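Local coordinates for protein malyl-CoA lyase/beta-methylmalyl-CoA lyase (Methylobacterium extorquens, PDB 5UGR) that belongs to the HpcH/HpaI aldolase/citrate lyase family, binding a magnesium ion in a TIM barrel that assembles into hexamers, at residues L13-L18 / V267-E272; D50-A55 / R76-D81; R87-I92 / D117-Q122; V137-E140 / G144-N147; D236-A241 / I261-E266. All blocks are in the same frame, centred on the assembly; numbering follows the deposited sequence. Where two conformers were deposited one is given.

Contact 1: residues L13-L18 / V267-E272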
# COMPACT_ATOMS: atom_id res chain seq x y z
N LEU A 13 -11.04 20.68 -25.74
CA LEU A 13 -12.06 21.62 -25.31
C LEU A 13 -13.29 20.83 -24.87
O LEU A 13 -13.74 19.93 -25.55
CB LEU A 13 -12.42 22.57 -26.46
CG LEU A 13 -13.45 23.61 -26.13
CD1 LEU A 13 -12.95 24.64 -25.16
CD2 LEU A 13 -13.83 24.35 -27.41
N HIS A 14 -13.76 21.09 -23.66
CA HIS A 14 -14.75 20.24 -23.01
C HIS A 14 -15.70 21.07 -22.12
O HIS A 14 -15.93 20.75 -20.96
CB HIS A 14 -13.97 19.21 -22.20
CG HIS A 14 -14.74 18.03 -21.77
ND1 HIS A 14 -14.13 16.82 -21.47
CD2 HIS A 14 -16.06 17.84 -21.57
CE1 HIS A 14 -15.05 15.94 -21.15
NE2 HIS A 14 -16.22 16.55 -21.17
N ARG A 15 -16.24 22.14 -22.67
CA ARG A 15 -17.18 22.99 -21.91
C ARG A 15 -18.56 22.36 -21.70
O ARG A 15 -19.20 22.55 -20.66
CB ARG A 15 -17.34 24.34 -22.61
CG ARG A 15 -16.07 25.14 -22.80
CD ARG A 15 -16.25 26.25 -23.78
NE ARG A 15 -16.67 25.77 -25.08
CZ ARG A 15 -17.19 26.54 -26.03
NH1 ARG A 15 -17.35 27.85 -25.88
NH2 ARG A 15 -17.55 26.00 -27.17
N SER A 16 -19.02 21.68 -22.75
CA SER A 16 -20.34 21.10 -22.83
C SER A 16 -20.23 19.66 -23.26
O SER A 16 -19.47 19.33 -24.19
CB SER A 16 -21.21 21.89 -23.82
OG SER A 16 -20.59 22.04 -25.08
N GLU A 17 -20.97 18.80 -22.55
CA GLU A 17 -20.95 17.35 -22.84
C GLU A 17 -22.39 16.90 -22.98
O GLU A 17 -23.12 16.81 -21.98
CB GLU A 17 -20.22 16.63 -21.72
CG GLU A 17 -20.20 15.11 -21.83
CD GLU A 17 -19.26 14.43 -20.83
OE1 GLU A 17 -19.32 13.16 -20.68
OE2 GLU A 17 -18.44 15.16 -20.20
N LEU A 18 -22.79 16.63 -24.24
CA LEU A 18 -24.20 16.30 -24.52
C LEU A 18 -24.39 14.80 -24.53
O LEU A 18 -23.68 14.08 -25.23
CB LEU A 18 -24.58 16.87 -25.89
CG LEU A 18 -25.96 16.56 -26.41
CD1 LEU A 18 -26.99 17.31 -25.59
CD2 LEU A 18 -26.09 16.94 -27.87
N VAL A 267 -20.56 29.57 -19.69
CA VAL A 267 -19.97 29.61 -18.36
C VAL A 267 -18.52 29.15 -18.39
O VAL A 267 -17.67 29.78 -17.72
CB VAL A 267 -20.79 28.73 -17.40
CG1 VAL A 267 -20.02 28.45 -16.11
CG2 VAL A 267 -22.10 29.40 -17.09
N PHE A 268 -18.21 28.08 -19.15
CA PHE A 268 -16.90 27.45 -19.09
C PHE A 268 -15.90 27.95 -20.14
O PHE A 268 -14.78 27.43 -20.24
CB PHE A 268 -17.04 25.92 -19.16
CG PHE A 268 -17.76 25.33 -17.97
CD1 PHE A 268 -17.09 25.14 -16.77
CD2 PHE A 268 -19.09 25.03 -18.01
CE1 PHE A 268 -17.74 24.61 -15.68
CE2 PHE A 268 -19.75 24.50 -16.93
CZ PHE A 268 -19.09 24.33 -15.73
N THR A 269 -16.29 28.97 -20.91
CA THR A 269 -15.31 29.71 -21.70
C THR A 269 -14.29 30.35 -20.72
O THR A 269 -14.68 31.03 -19.80
CB THR A 269 -16.05 30.73 -22.53
OG1 THR A 269 -16.82 30.02 -23.52
CG2 THR A 269 -15.06 31.65 -23.28
N PRO A 270 -12.97 30.16 -20.94
CA PRO A 270 -12.01 30.84 -20.04
C PRO A 270 -12.06 32.36 -20.18
O PRO A 270 -12.40 32.86 -21.26
CB PRO A 270 -10.65 30.28 -20.46
CG PRO A 270 -10.86 29.69 -21.81
CD PRO A 270 -12.30 29.31 -21.92
N SER A 271 -11.74 33.09 -19.09
CA SER A 271 -11.73 34.59 -19.19
C SER A 271 -10.63 35.03 -20.11
O SER A 271 -9.62 34.31 -20.29
CB SER A 271 -11.53 35.26 -17.83
OG SER A 271 -10.22 35.07 -17.33
N GLU A 272 -10.83 36.21 -20.70
CA GLU A 272 -9.79 36.84 -21.52
C GLU A 272 -8.49 36.99 -20.74
O GLU A 272 -7.39 36.74 -21.28
CB GLU A 272 -10.30 38.18 -22.09
CG GLU A 272 -11.23 37.97 -23.30
CD GLU A 272 -11.72 39.26 -23.97
OE1 GLU A 272 -11.46 40.37 -23.44
OE2 GLU A 272 -12.38 39.13 -25.02
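The closing seam of the TIM barrel, where strand 16-21 is the first and helix 259-268 follows the eighth, brings Arg15 against Phe268 and Thr269. The two longer side chains slide past each other in opposite directions. Arg15 CB packs on Phe268 CB at 3.8 Å, and Arg15 CG lies 3.7 Å from Phe268 O. The ring in turn meets the backbone of Arg15 obliquely, with Phe268 CD2 3.6 Å from Arg15 O, and its plane stands 80° from that of the guanidinium. Val267 CG1 sits over the centre of one face of the Phe268 ring. A bend at chi3 (-58°) turns the end of Arg15 alongside Thr269, where NH1 donates to OG1 over 3.2 Å, with the acceptor in the guanidinium plane. That hydroxyl is also bonded to Asn265 O, while Arg15 NE forms a salt bridge with Asp37, so the guanidinium is held from two directions. Beside the seam His14 NE2 gives a nearly straight bond to Glu17 OE2 (2.8 Å), arriving from above the carboxylate plane. Strand 16-21 lies between strands 38-42 and 252-255, with backbone bonds from Ser16 to Val38 and from Arg15 to Lys253. Phe268 leans on Cys245 and Ala246 of helix 235-248, and Met321 of helix 305-322 covers Arg15 and Thr269.

Contact 2: residues D50-A55 / R76-D81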
# COMPACT_ATOMS: atom_id res chain seq x y z
N ASP A 50 -34.04 -4.13 -23.21
CA ASP A 50 -34.50 -4.71 -24.45
C ASP A 50 -34.13 -3.92 -25.68
O ASP A 50 -34.24 -4.43 -26.77
CB ASP A 50 -36.03 -4.83 -24.43
CG ASP A 50 -36.51 -5.94 -23.55
OD1 ASP A 50 -35.74 -6.84 -23.17
OD2 ASP A 50 -37.71 -5.92 -23.23
N ASP A 51 -33.66 -2.68 -25.52
CA ASP A 51 -33.24 -1.82 -26.62
C ASP A 51 -31.73 -1.72 -26.82
O ASP A 51 -31.27 -1.06 -27.78
CB ASP A 51 -33.79 -0.38 -26.41
CG ASP A 51 -35.30 -0.28 -26.47
OD1 ASP A 51 -35.91 -1.06 -27.21
OD2 ASP A 51 -35.92 0.62 -25.85
N LYS A 52 -30.94 -2.35 -25.92
CA LYS A 52 -29.49 -2.18 -25.94
C LYS A 52 -28.82 -2.74 -27.19
O LYS A 52 -27.91 -2.10 -27.75
CB LYS A 52 -28.88 -2.68 -24.68
CG LYS A 52 -29.14 -1.78 -23.46
CD LYS A 52 -28.49 -2.32 -22.22
CE LYS A 52 -28.84 -1.58 -20.94
NZ LYS A 52 -28.54 -0.13 -20.98
N GLU A 53 -29.32 -3.88 -27.68
CA GLU A 53 -28.69 -4.52 -28.85
C GLU A 53 -28.89 -3.62 -30.08
O GLU A 53 -27.96 -3.38 -30.88
CB GLU A 53 -29.28 -5.92 -29.06
CG GLU A 53 -28.78 -6.52 -30.34
CD GLU A 53 -29.19 -7.94 -30.57
OE1 GLU A 53 -28.40 -8.68 -31.19
OE2 GLU A 53 -30.26 -8.32 -30.15
N GLN A 54 -30.13 -3.09 -30.23
CA GLN A 54 -30.41 -2.19 -31.36
C GLN A 54 -29.69 -0.86 -31.23
O GLN A 54 -29.20 -0.31 -32.21
CB GLN A 54 -31.92 -1.98 -31.52
CG GLN A 54 -32.30 -1.23 -32.77
CD GLN A 54 -31.86 -1.90 -34.06
OE1 GLN A 54 -32.11 -3.08 -34.27
NE2 GLN A 54 -31.17 -1.15 -34.93
N ALA A 55 -29.59 -0.35 -29.99
CA ALA A 55 -28.93 0.93 -29.82
C ALA A 55 -27.48 0.82 -30.25
O ALA A 55 -26.91 1.74 -30.83
CB ALA A 55 -29.02 1.36 -28.35
N ARG A 76 -20.98 6.00 -24.09
CA ARG A 76 -21.10 5.54 -22.70
C ARG A 76 -21.49 4.06 -22.79
O ARG A 76 -22.60 3.70 -23.20
CB ARG A 76 -22.05 6.31 -21.85
CG ARG A 76 -22.09 5.74 -20.41
CD ARG A 76 -22.80 6.60 -19.40
NE ARG A 76 -24.22 6.84 -19.71
CZ ARG A 76 -25.02 7.62 -18.98
NH1 ARG A 76 -24.54 8.20 -17.88
NH2 ARG A 76 -26.27 7.93 -19.36
N ILE A 77 -20.49 3.20 -22.53
CA ILE A 77 -20.68 1.77 -22.51
C ILE A 77 -21.48 1.31 -21.31
O ILE A 77 -21.65 2.05 -20.36
CB ILE A 77 -19.36 0.97 -22.62
CG1 ILE A 77 -18.42 1.27 -21.43
CG2 ILE A 77 -18.65 1.34 -23.91
CD1 ILE A 77 -17.16 0.47 -21.45
N ASN A 78 -21.98 0.08 -21.40
CA ASN A 78 -22.67 -0.50 -20.26
C ASN A 78 -21.72 -0.79 -19.10
O ASN A 78 -20.48 -0.82 -19.26
CB ASN A 78 -23.47 -1.73 -20.72
CG ASN A 78 -24.79 -1.31 -21.32
OD1 ASN A 78 -25.75 -0.96 -20.58
ND2 ASN A 78 -24.84 -1.25 -22.65
N GLY A 79 -22.32 -1.02 -17.95
CA GLY A 79 -21.52 -1.28 -16.74
C GLY A 79 -20.74 -2.59 -16.80
O GLY A 79 -21.11 -3.55 -17.49
N LEU A 80 -19.59 -2.59 -16.14
CA LEU A 80 -18.71 -3.77 -16.12
C LEU A 80 -19.38 -4.97 -15.47
O LEU A 80 -18.93 -6.10 -15.64
CB LEU A 80 -17.36 -3.47 -15.44
CG LEU A 80 -16.29 -2.81 -16.34
CD1 LEU A 80 -16.70 -1.38 -16.70
CD2 LEU A 80 -14.94 -2.80 -15.62
N ASP A 81 -20.39 -4.68 -14.66
CA ASP A 81 -21.20 -5.68 -13.97
C ASP A 81 -22.31 -6.27 -14.84
O ASP A 81 -23.10 -7.09 -14.32
CB ASP A 81 -21.84 -5.08 -12.69
CG ASP A 81 -22.69 -3.84 -12.97
OD1 ASP A 81 -22.33 -3.01 -13.86
OD2 ASP A 81 -23.75 -3.66 -12.33
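Lys52 and Asn78 meet near the C-terminal ends of the TIM-barrel strands, where the start of helix 52-65 faces the loop that follows strand 72-76. Asp50 and Asp51 lead into the helix on the solvent side, and Asp51 O receives Ala55 N at 2.9 Å in its first turn. Lys52 then crosses to the loop. Its chain is extended as far as CE and bends only at the last torsion (chi4 -57°), which turns NZ onto Asn78 OD1 at 2.9 Å. The ammonium lies in the carbonyl plane, on a lone pair, with a C=O...N angle of 136°. NZ is also bonded to Val47 O and Leu43 O, so three oxygens grip this buried group and should help to stabilise its charge. Leu302 of a neighbouring subunit packs on the Lys52 chain. Further on, Gln54 is bonded to Asn58 within the helix. The amide of Asn78 is fixed at both ends: OD1 takes the lysine, while ND2 is given to Asp88 OD2 and Leu43 O. Leu43 O thus serves both side chains of the contact. Tyr84 touches both as well. The methylenes of the lysine follow the amide closely, Lys52 CE at 3.2 Å from Asn78 OD1 and Lys52 CD at 3.8 Å from Asn78 ND2.

Contact 3: residues R87-I92 / D117-Q122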
# COMPACT_ATOMS: atom_id res chain seq x y z
N ARG A 87 -19.66 -6.52 -25.78
CA ARG A 87 -20.10 -6.32 -27.15
C ARG A 87 -20.18 -4.84 -27.58
O ARG A 87 -19.88 -4.51 -28.71
CB ARG A 87 -21.38 -7.10 -27.39
CG ARG A 87 -20.99 -8.46 -27.93
CD ARG A 87 -21.27 -8.55 -29.45
NE ARG A 87 -22.62 -8.96 -29.35
CZ ARG A 87 -23.58 -8.73 -30.20
NH1 ARG A 87 -24.73 -9.18 -29.84
NH2 ARG A 87 -23.37 -8.09 -31.36
N ASP A 88 -20.48 -3.96 -26.63
CA ASP A 88 -20.39 -2.52 -26.88
C ASP A 88 -18.99 -2.13 -27.37
O ASP A 88 -18.83 -1.45 -28.36
CB ASP A 88 -20.72 -1.71 -25.64
CG ASP A 88 -22.12 -1.90 -25.09
OD1 ASP A 88 -23.06 -2.37 -25.82
OD2 ASP A 88 -22.32 -1.52 -23.87
N VAL A 89 -17.99 -2.58 -26.61
CA VAL A 89 -16.62 -2.19 -26.90
C VAL A 89 -16.14 -2.87 -28.19
O VAL A 89 -15.60 -2.21 -29.09
CB VAL A 89 -15.69 -2.50 -25.71
CG1 VAL A 89 -14.24 -2.14 -26.02
CG2 VAL A 89 -16.15 -1.70 -24.46
N VAL A 90 -16.29 -4.18 -28.25
CA VAL A 90 -15.81 -4.94 -29.43
C VAL A 90 -16.50 -4.42 -30.71
O VAL A 90 -15.83 -4.05 -31.67
CB VAL A 90 -16.05 -6.46 -29.26
CG1 VAL A 90 -15.82 -7.19 -30.60
CG2 VAL A 90 -15.11 -7.02 -28.20
N ASP A 91 -17.83 -4.39 -30.72
CA ASP A 91 -18.52 -4.09 -31.99
C ASP A 91 -18.24 -2.65 -32.45
O ASP A 91 -17.99 -2.40 -33.63
CB ASP A 91 -20.01 -4.33 -31.90
CG ASP A 91 -20.38 -5.76 -31.76
OD1 ASP A 91 -19.50 -6.64 -31.80
OD2 ASP A 91 -21.61 -6.02 -31.76
N ILE A 92 -18.29 -1.70 -31.53
CA ILE A 92 -18.14 -0.30 -31.91
C ILE A 92 -16.70 0.04 -32.19
O ILE A 92 -16.43 0.74 -33.20
CB ILE A 92 -18.80 0.66 -30.92
CG1 ILE A 92 -20.28 0.34 -30.78
CG2 ILE A 92 -18.56 2.12 -31.29
CD1 ILE A 92 -21.03 0.93 -29.59
N ASP A 117 -8.92 -0.82 -20.70
CA ASP A 117 -7.68 -0.51 -21.43
C ASP A 117 -7.15 -1.79 -22.16
O ASP A 117 -6.82 -1.70 -23.34
CB ASP A 117 -6.68 0.07 -20.44
CG ASP A 117 -5.61 0.94 -21.03
OD1 ASP A 117 -5.46 0.99 -22.28
OD2 ASP A 117 -4.85 1.54 -20.21
N VAL A 118 -7.16 -2.95 -21.49
CA VAL A 118 -6.73 -4.18 -22.11
C VAL A 118 -7.57 -4.42 -23.39
O VAL A 118 -7.01 -4.63 -24.47
CB VAL A 118 -6.87 -5.35 -21.15
CG1 VAL A 118 -6.63 -6.66 -21.87
CG2 VAL A 118 -5.88 -5.22 -19.96
N LEU A 119 -8.90 -4.41 -23.24
CA LEU A 119 -9.79 -4.77 -24.36
C LEU A 119 -9.63 -3.78 -25.49
O LEU A 119 -9.51 -4.18 -26.68
CB LEU A 119 -11.21 -4.89 -23.82
CG LEU A 119 -12.28 -5.29 -24.84
CD1 LEU A 119 -11.94 -6.65 -25.49
CD2 LEU A 119 -13.62 -5.36 -24.15
N THR A 120 -9.70 -2.49 -25.17
CA THR A 120 -9.58 -1.42 -26.16
C THR A 120 -8.25 -1.51 -26.90
O THR A 120 -8.22 -1.42 -28.16
CB THR A 120 -9.73 -0.04 -25.51
OG1 THR A 120 -11.03 0.04 -24.86
CG2 THR A 120 -9.64 1.04 -26.56
N THR A 121 -7.17 -1.73 -26.16
CA THR A 121 -5.87 -1.82 -26.78
C THR A 121 -5.81 -2.96 -27.81
O THR A 121 -5.26 -2.79 -28.92
CB THR A 121 -4.73 -1.91 -25.75
OG1 THR A 121 -4.84 -0.77 -24.87
CG2 THR A 121 -3.38 -1.94 -26.43
N GLN A 122 -6.29 -4.13 -27.41
CA GLN A 122 -6.25 -5.31 -28.30
C GLN A 122 -7.02 -5.04 -29.57
O GLN A 122 -6.56 -5.41 -30.67
CB GLN A 122 -6.77 -6.55 -27.61
CG GLN A 122 -5.81 -6.99 -26.50
CD GLN A 122 -6.28 -8.20 -25.77
OE1 GLN A 122 -7.26 -8.84 -26.18
NE2 GLN A 122 -5.63 -8.52 -24.64
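Val89 and Leu119 join two successive outer helices of the TIM barrel, 85-95 and 110-127; the axes of segments 87-92 and 117-122 run nearly parallel, approach to 10.0 Å and cross at -17°. The contact between the segments is apolar, with no hydrogen bond across it. Leu119 holds CG anti to its own backbone N (chi1 -179°) and spreads its two methyls over two residues of the other helix. CD2 meets Val89 CG1 at 3.8 Å, the side chains crossing obliquely, and CD1 approaches Val90 CG2 at 4.2 Å, roughly at a right angle. One residue on, Thr120 OG1 lies 4.0 Å from Val89 CG1, a packing contact, while its hydroxyl is bonded to Ile116 O in its own helix. Other residues add to the packing: Val89 also touches Ile77 in the loop after strand 72-76, and Tyr86 of a neighbouring subunit lies on both Val90 and Leu119. Asp117 forms a salt bridge with Arg157, which also holds Thr121 OG1. Asp117 O takes two donors from one residue, Thr121 N at 2.8 Å and Thr121 OG1 at 2.7 Å, from opposite faces of the carbonyl plane.

Contact 4: residues V137-E140 / G144-N147. With MG (magnesium ion), chain B.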
# COMPACT_ATOMS: atom_id res chain seq x y z
N VAL A 137 -14.02 8.72 -17.15
CA VAL A 137 -14.66 7.89 -16.14
C VAL A 137 -15.75 8.65 -15.44
O VAL A 137 -15.61 9.82 -15.13
CB VAL A 137 -13.65 7.32 -15.14
CG1 VAL A 137 -12.70 6.35 -15.79
CG2 VAL A 137 -13.00 8.35 -14.38
N LEU A 138 -16.83 7.96 -15.18
CA LEU A 138 -17.90 8.47 -14.33
C LEU A 138 -17.67 8.07 -12.89
O LEU A 138 -17.53 6.85 -12.58
CB LEU A 138 -19.25 7.94 -14.81
CG LEU A 138 -20.11 8.93 -15.56
CD1 LEU A 138 -21.06 8.24 -16.51
CD2 LEU A 138 -20.83 9.85 -14.62
N ILE A 139 -17.59 9.08 -12.02
CA ILE A 139 -17.57 8.89 -10.56
C ILE A 139 -19.00 9.19 -10.14
O ILE A 139 -19.44 10.36 -10.08
CB ILE A 139 -16.52 9.81 -9.91
CG1 ILE A 139 -15.13 9.59 -10.50
CG2 ILE A 139 -16.54 9.60 -8.39
CD1 ILE A 139 -14.55 8.24 -10.30
N GLU A 140 -19.75 8.11 -9.92
CA GLU A 140 -21.21 8.19 -9.76
C GLU A 140 -21.70 7.21 -8.70
O GLU A 140 -22.88 6.89 -8.65
CB GLU A 140 -21.94 7.97 -11.08
CG GLU A 140 -21.72 6.59 -11.71
CD GLU A 140 -22.52 6.36 -12.98
OE1 GLU A 140 -23.74 6.61 -12.91
OE2 GLU A 140 -21.92 5.92 -13.98
N GLY A 144 -16.73 4.55 -6.07
CA GLY A 144 -15.81 5.31 -6.90
C GLY A 144 -15.27 6.55 -6.19
O GLY A 144 -14.08 6.88 -6.30
N MET A 145 -16.15 7.26 -5.46
CA MET A 145 -15.68 8.43 -4.73
C MET A 145 -14.63 8.05 -3.69
O MET A 145 -13.67 8.80 -3.47
CB MET A 145 -16.87 9.13 -4.08
CG MET A 145 -16.54 10.45 -3.45
SD MET A 145 -15.90 11.73 -4.58
CE MET A 145 -17.33 12.04 -5.59
N ALA A 146 -14.82 6.92 -3.02
CA ALA A 146 -13.85 6.45 -2.01
C ALA A 146 -12.48 6.05 -2.57
O ALA A 146 -11.49 5.99 -1.83
CB ALA A 146 -14.46 5.29 -1.27
N ASN A 147 -12.41 5.82 -3.90
CA ASN A 147 -11.22 5.39 -4.59
C ASN A 147 -10.80 6.38 -5.68
O ASN A 147 -9.97 6.03 -6.54
CB ASN A 147 -11.41 3.98 -5.16
CG ASN A 147 -11.54 2.97 -4.05
OD1 ASN A 147 -10.55 2.67 -3.39
ND2 ASN A 147 -12.70 2.46 -3.85
MG MG B . -25.29 6.42 -14.18
O HOH W 1 -23.98 6.18 -15.75
O HOH W 2 -25.29 8.47 -14.51
O HOH W 3 -25.39 4.31 -14.01
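The flat group next to the packing of Ile139 on Met145 is the carboxylate of Glu140, which binds the magnesium ion through one oxygen. Glu140 OE1 is 2.0 Å from the metal, whereas OE2 stays back at 3.4 Å from it, so the carboxylate is monodentate. Glu140 OE2 instead accepts a hydrogen bond of 2.7 Å from the O of water 1, itself a metal ligand, and a second bond from Lys106 N. Waters 2 and 3 stand opposite each other across the magnesium, one on each side of the carboxylate plane. Asp45 and Asp167 complete six ligands. The rotation of the carboxylate is thus fixed by both oxygens. Glu140 CG sits between the backbone N and the carbonyl carbon (chi1 62°), and the chain beyond is extended toward the metal.

The neighbouring Ile139 points the other way, toward helix 142-146. Its CG2 rests on the backbone, 3.8 Å from Met145 N and 4.0 Å from Gly144 C. Met145 is bent at chi2 and chi3 (61° and 67°), which brings CE back to 3.8 Å from Ile139 CG2, the two side chains meeting at about a right angle. Met213 of helix 207-220 and Ile151 of helix 148-151 also pack on Ile139, and Val215 of a neighbouring subunit touches Met145. Ile139 thus faces the outer helix layer while Glu140, just past the strand's C-terminal end, binds the metal; TIM barrels carry their active sites at this end of the strands.

Contact 5: residues D236-A241 / I261-E266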
# COMPACT_ATOMS: atom_id res chain seq x y z
N ASP A 236 -31.76 29.48 -14.81
CA ASP A 236 -31.06 30.18 -13.78
C ASP A 236 -30.39 29.22 -12.78
O ASP A 236 -29.25 29.44 -12.35
CB ASP A 236 -32.01 31.06 -12.98
CG ASP A 236 -32.55 32.26 -13.76
OD1 ASP A 236 -32.07 32.63 -14.82
OD2 ASP A 236 -33.54 32.83 -13.28
N GLY A 237 -31.10 28.17 -12.42
CA GLY A 237 -30.52 27.16 -11.57
C GLY A 237 -29.37 26.41 -12.23
O GLY A 237 -28.35 26.09 -11.59
N TYR A 238 -29.50 26.10 -13.52
CA TYR A 238 -28.41 25.46 -14.26
C TYR A 238 -27.19 26.35 -14.21
O TYR A 238 -26.06 25.86 -13.92
CB TYR A 238 -28.80 25.18 -15.71
CG TYR A 238 -27.75 24.46 -16.49
CD1 TYR A 238 -26.67 25.14 -17.07
CD2 TYR A 238 -27.77 23.08 -16.62
CE1 TYR A 238 -25.66 24.45 -17.75
CE2 TYR A 238 -26.75 22.40 -17.29
CZ TYR A 238 -25.72 23.07 -17.87
OH TYR A 238 -24.70 22.39 -18.51
N THR A 239 -27.38 27.62 -14.55
CA THR A 239 -26.27 28.57 -14.64
C THR A 239 -25.61 28.74 -13.27
O THR A 239 -24.38 28.79 -13.16
CB THR A 239 -26.74 29.91 -15.21
OG1 THR A 239 -27.14 29.68 -16.57
CG2 THR A 239 -25.64 30.92 -15.21
N SER A 240 -26.41 28.81 -12.20
CA SER A 240 -25.84 28.88 -10.86
C SER A 240 -24.97 27.65 -10.55
O SER A 240 -23.84 27.78 -10.07
CB SER A 240 -26.95 29.03 -9.80
OG SER A 240 -26.44 28.82 -8.50
N ALA A 241 -25.49 26.47 -10.83
CA ALA A 241 -24.74 25.25 -10.58
C ALA A 241 -23.43 25.21 -11.39
O ALA A 241 -22.37 24.82 -10.89
CB ALA A 241 -25.58 24.02 -10.94
N ILE A 261 -26.76 23.42 -23.65
CA ILE A 261 -25.50 23.53 -24.39
C ILE A 261 -24.93 24.93 -24.39
O ILE A 261 -23.75 25.10 -24.05
CB ILE A 261 -25.66 23.02 -25.84
CG1 ILE A 261 -26.03 21.52 -25.86
CG2 ILE A 261 -24.39 23.23 -26.64
CD1 ILE A 261 -26.49 21.02 -27.22
N ASP A 262 -25.75 25.93 -24.74
CA ASP A 262 -25.25 27.31 -24.80
C ASP A 262 -24.90 27.79 -23.39
O ASP A 262 -23.95 28.57 -23.21
CB ASP A 262 -26.30 28.24 -25.43
CG ASP A 262 -26.39 28.09 -26.94
OD1 ASP A 262 -25.57 27.41 -27.58
OD2 ASP A 262 -27.36 28.64 -27.50
N LEU A 263 -25.65 27.33 -22.40
CA LEU A 263 -25.43 27.77 -21.01
C LEU A 263 -24.05 27.28 -20.53
O LEU A 263 -23.27 28.06 -19.99
CB LEU A 263 -26.53 27.34 -20.04
CG LEU A 263 -27.95 27.76 -20.34
CD1 LEU A 263 -28.90 27.16 -19.36
CD2 LEU A 263 -28.04 29.26 -20.33
N ALA A 264 -23.73 26.01 -20.81
CA ALA A 264 -22.41 25.43 -20.44
C ALA A 264 -21.32 26.09 -21.24
O ALA A 264 -20.25 26.46 -20.68
CB ALA A 264 -22.39 23.93 -20.63
N ASN A 265 -21.54 26.25 -22.55
CA ASN A 265 -20.50 26.89 -23.32
C ASN A 265 -20.13 28.27 -22.84
O ASN A 265 -18.94 28.66 -22.84
CB ASN A 265 -20.86 26.92 -24.79
CG ASN A 265 -20.71 25.53 -25.47
OD1 ASN A 265 -20.07 24.62 -24.95
ND2 ASN A 265 -21.33 25.37 -26.62
N GLU A 266 -21.14 29.04 -22.45
CA GLU A 266 -20.87 30.41 -21.99
C GLU A 266 -20.11 30.40 -20.65
O GLU A 266 -19.14 31.14 -20.48
CB GLU A 266 -22.18 31.18 -21.80
CG GLU A 266 -21.95 32.60 -21.26
CD GLU A 266 -23.06 33.59 -21.63
OE1 GLU A 266 -24.25 33.30 -21.33
OE2 GLU A 266 -22.74 34.67 -22.21
O HOH W 4 -24.95 30.17 -18.61
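Leu263 and Ala264, on helix 259-268, face Tyr238 and Thr239 on helix 235-248. Before them, Ile261 points away from the neighbouring helix and packs inward on Leu18 and Ala255 of the barrel strands. Leu263 packs between Tyr238 and Thr239. Its CB is 3.7 Å from Tyr238 CD1 and its CD1 3.8 Å from the same ring carbon, the leucine approaching the ring obliquely. The other methyl, CD2, turns to Thr239 and stops 3.9 Å from OG1. Leu263 O is linked to the same hydroxyl by water 4, which donates to the carbonyl at 3.0 Å and lies 3.0 Å from Thr239 OG1; that hydroxyl is also bonded to Pro235 O in its own helix. Ala264 meets the far end of the tyrosine, CB against OH at 3.5 Å. Tyr238 gets there by setting its ring carbon CG anti to the backbone N (chi1 -177°), which carries the ring across to the other helix, and its OH is bonded to Trp254 O in strand 252-255. The tyrosine therefore spans from one helix, past its neighbour, to the barrel wall. Ala264 CB also touches Ser16 of strand 16-21. Asn265 then leaves this interface for the first strand and the loop before strand 38-42, with OD1 bonded to Ser16 OG and ND2 to Lys35 O. The axes of segments 236-241 and 261-266 approach to 9.9 Å at 29°, the near-parallel packing of consecutive outer helices in a TIM barrel, here those after strands 223-226 and 252-255.

In the fold
All five contacts belong to one eight-stranded TIM barrel. Contact 1 encloses the others in sequence, closing the barrel between its first strand and the helix after its last, and shares helix 259-268 with contact 5, centred 10 Å away; Arg15 O lies 3.5 Å from Ala264 CB. Contacts 2 and 3 form a second neighbourhood, centres 14 Å apart, where Ile77 CD1 packs on Val89 CG2 at 3.9 Å. Contacts 1 and 3 are centred 30 Å apart, on opposite sides of the chain's centre. Contact 4, centred 20 Å from contact 2, places Leu138 CD1 3.7 Å from Arg76 NH1. It holds a magnesium ligand, while the Asn78 side chain is about 10 Å from the metal.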